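Local coordinates for protein aromatic-L-amino-acid decarboxylase (Catharanthus roseus, PDB 6EEW) that catalyses the pyridoxal-phosphate-dependent decarboxylation of L-tryptophan to tryptamine and of 5-hydroxy-L-tryptophan to serotonin, at residues T262-T267 / L424-L429; S396-A401 / V418-S423. One frame throughout, in Å; residues are numbered along the deposited sequence. Where two conformers were deposited one is given.

Contact 1: residues T262-T267 / L424-L429; sequences TSTTAT and LVCFRL. With TRP (tryptophan), chain E.
Thr264 and Cys426 bring the two backbones to their closest approach, with CA of Thr264 6.6 Å from CA of Cys426. At this spacing the main chains are not paired: 262-267 is an irregular loop, and strand 424-429 meets it by side chains at its N-terminal end before running away from it. Thr265 adopts a left-handed backbone conformation (phi 49°, psi 44°), and its CB is directed toward the strand. Leu424 answers from the other side. With its CG anti to the backbone N (chi1 158°), the CD2 branch lies against the loop, 3.4 Å from O of Ser263 and 3.7 Å from CG2 of Thr265. The Thr265 and Leu424 side chains cross obliquely, the hydroxyl and methyl branches of the threonine both facing the leucine. One strand position beyond the intervening Val425, SG of Cys426 rests 3.8 Å from CA of Thr264, with the CG2 methyl of the same threonine next to it. A water donates to OG1 of Thr265 at 3.2 Å and also to O of Leu424, although the latter distance is doubtfully short. An alanine at Thr265 would probably deprive this water of its hydroxyl partner and open a gap beside CD2 of Leu424. Arg469, on the neighbouring strand 465-471, donates hydrogen bonds to O of Thr262 through NH2 and to O of Ser263 through NE. The CB of Thr262 is directed away from the strand; its CG2 methyl lies 3.1 Å from N of the bound tryptophan, and Thr262 probably also binds pyridoxal phosphate, as in related enzymes. Apolar touching and one bridging water thus join the segments, so the fit rests more on shape than on directed bonds, beside the substrate pocket.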
loop_
_atom_site.group_PDB
_atom_site.type_symbol
_atom_site.label_atom_id
_atom_site.label_comp_id
_atom_site.label_asym_id
_atom_site.label_seq_id
_atom_site.Cartn_x
_atom_site.Cartn_y
_atom_site.Cartn_z
ATOM N N THR A 262 1.889 -20.803 -4.128
ATOM C CA THR A 262 1.781 -20.193 -5.448
ATOM C C THR A 262 2.065 -21.194 -6.555
ATOM O O THR A 262 1.459 -21.113 -7.628
ATOM C CB THR A 262 2.753 -19.005 -5.573
ATOM O OG1 THR A 262 4.073 -19.420 -5.206
ATOM C CG2 THR A 262 2.336 -17.833 -4.671
ATOM N N SER A 263 2.965 -22.148 -6.318
ATOM C CA SER A 263 3.307 -23.104 -7.365
ATOM C C SER A 263 2.167 -24.087 -7.631
ATOM O O SER A 263 1.603 -24.120 -8.735
ATOM C CB SER A 263 4.590 -23.837 -6.983
ATOM O OG SER A 263 5.654 -22.910 -6.918
ATOM N N THR A 264 1.810 -24.903 -6.634
ATOM C CA THR A 264 0.857 -25.992 -6.831
ATOM C C THR A 264 -0.336 -25.915 -5.885
ATOM O O THR A 264 -1.133 -26.857 -5.836
ATOM C CB THR A 264 1.555 -27.338 -6.649
ATOM O OG1 THR A 264 2.092 -27.406 -5.326
ATOM C CG2 THR A 264 2.686 -27.501 -7.647
ATOM N N THR A 265 -0.503 -24.810 -5.160
ATOM C CA THR A 265 -1.514 -24.712 -4.107
ATOM C C THR A 265 -1.430 -25.916 -3.173
ATOM O O THR A 265 -2.439 -26.528 -2.814
ATOM C CB THR A 265 -2.930 -24.530 -4.671
ATOM O OG1 THR A 265 -3.268 -25.592 -5.574
ATOM C CG2 THR A 265 -3.057 -23.204 -5.382
ATOM N N ALA A 266 -0.201 -26.281 -2.807
ATOM C CA ALA A 266 0.008 -27.173 -1.673
ATOM C C ALA A 266 -0.649 -26.588 -0.425
ATOM O O ALA A 266 -0.981 -25.405 -0.361
ATOM C CB ALA A 266 1.500 -27.394 -1.430
ATOM N N THR A 267 -0.880 -27.444 0.566
ATOM C CA THR A 267 -1.568 -27.038 1.789
ATOM C C THR A 267 -0.783 -27.528 2.994
ATOM O O THR A 267 -0.604 -28.740 3.171
ATOM C CB THR A 267 -3.002 -27.595 1.839
ATOM O OG1 THR A 267 -2.975 -29.005 1.608
ATOM C CG2 THR A 267 -3.895 -26.964 0.799
ATOM N N LEU A 424 -6.706 -24.440 -9.180
ATOM C CA LEU A 424 -5.486 -24.510 -9.977
ATOM C C LEU A 424 -5.215 -25.960 -10.330
ATOM O O LEU A 424 -5.185 -26.813 -9.439
ATOM C CB LEU A 424 -4.289 -23.921 -9.220
ATOM C CG LEU A 424 -2.926 -24.409 -9.709
ATOM C CD1 LEU A 424 -2.636 -23.910 -11.119
ATOM C CD2 LEU A 424 -1.825 -24.002 -8.743
ATOM N N VAL A 425 -4.990 -26.226 -11.618
ATOM C CA VAL A 425 -4.730 -27.575 -12.122
ATOM C C VAL A 425 -3.295 -27.631 -12.635
ATOM O O VAL A 425 -2.931 -26.893 -13.557
ATOM C CB VAL A 425 -5.723 -27.958 -13.235
ATOM C CG1 VAL A 425 -5.498 -29.392 -13.723
ATOM C CG2 VAL A 425 -7.138 -27.750 -12.780
ATOM N N CYS A 426 -2.487 -28.515 -12.058
ATOM C CA CYS A 426 -1.106 -28.716 -12.477
ATOM C C CYS A 426 -1.011 -29.994 -13.300
ATOM O O CYS A 426 -1.368 -31.072 -12.815
ATOM C CB CYS A 426 -0.179 -28.785 -11.265
ATOM S SG CYS A 426 -0.175 -27.280 -10.242
ATOM N N PHE A 427 -0.537 -29.878 -14.541
ATOM C CA PHE A 427 -0.552 -31.022 -15.447
ATOM C C PHE A 427 0.677 -30.996 -16.349
ATOM O O PHE A 427 1.440 -30.026 -16.375
ATOM C CB PHE A 427 -1.833 -31.055 -16.280
ATOM C CG PHE A 427 -1.986 -29.892 -17.220
ATOM C CD1 PHE A 427 -2.293 -28.630 -16.741
ATOM C CD2 PHE A 427 -1.818 -30.065 -18.587
ATOM C CE1 PHE A 427 -2.436 -27.563 -17.607
ATOM C CE2 PHE A 427 -1.959 -29.003 -19.460
ATOM C CZ PHE A 427 -2.265 -27.748 -18.971
ATOM N N ARG A 428 0.874 -32.086 -17.088
ATOM C CA ARG A 428 2.010 -32.143 -18.006
ATOM C C ARG A 428 1.777 -33.254 -19.022
ATOM O O ARG A 428 0.898 -34.098 -18.859
ATOM C CB ARG A 428 3.315 -32.369 -17.229
ATOM C CG ARG A 428 3.538 -33.825 -16.828
ATOM C CD ARG A 428 4.591 -33.994 -15.729
ATOM N NE ARG A 428 5.951 -34.254 -16.191
ATOM C CZ ARG A 428 6.638 -35.352 -15.888
ATOM N NH1 ARG A 428 6.085 -36.300 -15.141
ATOM N NH2 ARG A 428 7.875 -35.510 -16.336
ATOM N N LEU A 429 2.565 -33.227 -20.090
ATOM C CA LEU A 429 2.633 -34.355 -21.007
ATOM C C LEU A 429 3.526 -35.434 -20.412
ATOM O O LEU A 429 4.625 -35.137 -19.933
ATOM C CB LEU A 429 3.168 -33.911 -22.367
ATOM C CG LEU A 429 2.166 -33.284 -23.335
ATOM C CD1 LEU A 429 2.900 -32.585 -24.471
ATOM C CD2 LEU A 429 1.216 -34.346 -23.887
HETATM N N TRP E . 1.200 -16.065 -6.900
HETATM C CA TRP E . 1.681 -15.782 -8.243
HETATM C C TRP E . 3.200 -15.624 -8.280
HETATM O O TRP E . 3.717 -14.512 -8.404
HETATM C CB TRP E . 0.992 -14.530 -8.792
HETATM C CG TRP E . 0.879 -13.369 -7.826
HETATM C CD1 TRP E . 1.824 -12.931 -6.946
HETATM C CD2 TRP E . -0.261 -12.505 -7.652
HETATM N NE1 TRP E . 1.344 -11.852 -6.234
HETATM C CE2 TRP E . 0.071 -11.571 -6.652
HETATM C CE3 TRP E . -1.526 -12.435 -8.247
HETATM C CZ2 TRP E . -0.813 -10.582 -6.234
HETATM C CZ3 TRP E . -2.402 -11.452 -7.831
HETATM C CH2 TRP E . -2.043 -10.539 -6.836
HETATM O OXT TRP E . 3.945 -16.609 -8.200
HETATM O O HOH W 1 -5.980 -26.254 -7.093
#

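Contact 2: residues S396-A401 / V418-S423. Unlike the reference sequence in segment 396-401: Ala401 (reference Gly). With CA (calcium ion), chain F.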
loop_
_atom_site.group_PDB
_atom_site.type_symbol
_atom_site.label_atom_id
_atom_site.label_comp_id
_atom_site.label_asym_id
_atom_site.label_seq_id
_atom_site.Cartn_x
_atom_site.Cartn_y
_atom_site.Cartn_z
ATOM N N SER A 396 -18.051 -22.164 -8.367
ATOM C CA SER A 396 -18.076 -22.121 -9.820
ATOM C C SER A 396 -16.679 -22.290 -10.383
ATOM O O SER A 396 -16.461 -23.093 -11.305
ATOM C CB SER A 396 -18.677 -20.792 -10.268
ATOM O OG SER A 396 -18.664 -20.682 -11.674
ATOM N N ASP A 397 -15.711 -21.563 -9.803
ATOM C CA ASP A 397 -14.323 -21.700 -10.250
ATOM C C ASP A 397 -13.771 -23.090 -9.955
ATOM O O ASP A 397 -13.060 -23.676 -10.789
ATOM C CB ASP A 397 -13.432 -20.645 -9.583
ATOM C CG ASP A 397 -13.758 -19.233 -10.020
ATOM O OD1 ASP A 397 -14.475 -19.067 -11.029
ATOM O OD2 ASP A 397 -13.279 -18.285 -9.347
ATOM N N VAL A 398 -14.068 -23.624 -8.764
ATOM C CA VAL A 398 -13.618 -24.978 -8.424
ATOM C C VAL A 398 -14.239 -26.007 -9.365
ATOM O O VAL A 398 -13.591 -26.981 -9.756
ATOM C CB VAL A 398 -13.941 -25.322 -6.957
ATOM C CG1 VAL A 398 -13.621 -26.789 -6.694
ATOM C CG2 VAL A 398 -13.191 -24.425 -6.000
ATOM N N ALA A 399 -15.513 -25.834 -9.714
ATOM C CA ALA A 399 -16.176 -26.800 -10.592
ATOM C C ALA A 399 -15.594 -26.761 -11.998
ATOM O O ALA A 399 -15.399 -27.812 -12.621
ATOM C CB ALA A 399 -17.679 -26.540 -10.632
ATOM N N MET A 400 -15.303 -25.562 -12.516
ATOM C CA MET A 400 -14.668 -25.485 -13.831
ATOM C C MET A 400 -13.279 -26.119 -13.807
ATOM O O MET A 400 -12.880 -26.799 -14.764
ATOM C CB MET A 400 -14.623 -24.035 -14.313
ATOM C CG MET A 400 -15.984 -23.530 -14.815
ATOM S SD MET A 400 -16.014 -21.816 -15.412
ATOM C CE MET A 400 -15.095 -21.970 -16.931
ATOM N N ALA A 401 -12.545 -25.957 -12.701
ATOM C CA ALA A 401 -11.235 -26.594 -12.602
ATOM C C ALA A 401 -11.346 -28.116 -12.502
ATOM O O ALA A 401 -10.562 -28.843 -13.120
ATOM C CB ALA A 401 -10.474 -26.036 -11.403
ATOM N N VAL A 418 -0.038 -33.302 -9.401
ATOM C CA VAL A 418 -0.324 -33.227 -7.971
ATOM C C VAL A 418 -1.818 -32.986 -7.815
ATOM O O VAL A 418 -2.446 -32.445 -8.733
ATOM C CB VAL A 418 0.494 -32.114 -7.299
ATOM C CG1 VAL A 418 1.949 -32.514 -7.214
ATOM C CG2 VAL A 418 0.345 -30.810 -8.084
ATOM N N PRO A 419 -2.426 -33.347 -6.688
ATOM C CA PRO A 419 -3.887 -33.249 -6.585
ATOM C C PRO A 419 -4.360 -31.807 -6.712
ATOM O O PRO A 419 -3.727 -30.879 -6.208
ATOM C CB PRO A 419 -4.192 -33.837 -5.198
ATOM C CG PRO A 419 -2.979 -34.640 -4.849
ATOM C CD PRO A 419 -1.824 -33.935 -5.483
ATOM N N ARG A 420 -5.487 -31.629 -7.402
ATOM C CA ARG A 420 -6.144 -30.332 -7.513
ATOM C C ARG A 420 -6.914 -30.068 -6.225
ATOM O O ARG A 420 -7.929 -30.718 -5.969
ATOM C CB ARG A 420 -7.072 -30.306 -8.727
ATOM C CG ARG A 420 -7.910 -29.033 -8.835
ATOM C CD ARG A 420 -9.227 -29.254 -9.572
ATOM N NE ARG A 420 -10.047 -30.262 -8.914
ATOM C CZ ARG A 420 -10.759 -30.052 -7.812
ATOM N NH1 ARG A 420 -10.756 -28.867 -7.221
ATOM N NH2 ARG A 420 -11.461 -31.038 -7.286
ATOM N N ASN A 421 -6.430 -29.120 -5.411
ATOM C CA ASN A 421 -7.084 -28.787 -4.150
ATOM C C ASN A 421 -8.140 -27.704 -4.292
ATOM O O ASN A 421 -9.103 -27.679 -3.521
ATOM C CB ASN A 421 -6.054 -28.287 -3.134
ATOM C CG ASN A 421 -4.985 -29.309 -2.823
ATOM O OD1 ASN A 421 -5.279 -30.480 -2.578
ATOM N ND2 ASN A 421 -3.729 -28.866 -2.836
ATOM N N PHE A 422 -7.965 -26.786 -5.233
ATOM C CA PHE A 422 -8.871 -25.659 -5.382
ATOM C C PHE A 422 -9.153 -25.422 -6.860
ATOM O O PHE A 422 -9.734 -26.276 -7.535
ATOM C CB PHE A 422 -8.266 -24.416 -4.713
ATOM C CG PHE A 422 -7.874 -24.633 -3.270
ATOM C CD1 PHE A 422 -8.817 -24.530 -2.257
ATOM C CD2 PHE A 422 -6.577 -24.970 -2.932
ATOM C CE1 PHE A 422 -8.464 -24.732 -0.927
ATOM C CE2 PHE A 422 -6.217 -25.169 -1.608
ATOM C CZ PHE A 422 -7.172 -25.047 -0.602
ATOM N N SER A 423 -8.752 -24.259 -7.376
ATOM C CA SER A 423 -9.055 -23.875 -8.748
ATOM C C SER A 423 -7.862 -24.027 -9.689
ATOM O O SER A 423 -7.986 -23.731 -10.884
ATOM C CB SER A 423 -9.579 -22.440 -8.788
ATOM O OG SER A 423 -9.670 -22.007 -10.125
HETATM CA CA CA F . -15.734 -17.191 -12.448
HETATM O O HOH W 2 -16.847 -14.913 -12.623
HETATM O O HOH W 3 -16.775 -17.351 -10.192
#
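Ala401, Ser423 and Val398 bury the most surface here, joining one side of helix 375-409 to the loop that precedes strand 424-429. The approach is close, with CA of Val398 4.7 Å from CA of Ser423. Ala401, where the reference sequence has glycine, points its methyl at the loop: CB lies 3.4 Å from O of Ser423 and 3.7 Å from CA of the same serine. Ser423 turns its OG anti to the backbone N (chi1 171°), alongside the CB of Asp397 one helical turn before Ala401. Val398 uses its CG1 branch, which sits 3.6 Å from NH1 of Arg420, the two side chains crossing at about a right angle. Bent at chi3 (59°), Arg420 folds back so that NH1 donates to O of Phe422 at 2.8 Å, in the carbonyl plane and on a lone pair. O of Val398 lies over one face of the guanidinium, and NE forms a salt bridge with Glu405 farther along the helix. Asp397 binds calcium through OD1 and accepts from Trp320 through OD2. The arrangement fits the small C-terminal domain of fold-type I pyridoxal phosphate enzymes, where a long helix packs against an antiparallel sheet.

Overall arrangement
From the N terminus, the chain first reaches 262-267, in the loop between strand 251-258 of the seven-stranded mixed sheet and helix 270-280. It then travels 156 residues before strand 424-429 returns to close contact 1. Within that excursion, helix 375-409 supplies 396-401, and only 16 residues later 418-423 closes the much shorter loop of contact 2, so the two loops nest without crossing. Ser423 and Leu424 are consecutive, so the second segment of contact 2 runs straight into that of contact 1. A probable hydrogen bond from Asn421 ND2 to Thr265 O joins them directly. Together they tie the mixed sheet's pocket-side loop to the antiparallel sheet and the long helix.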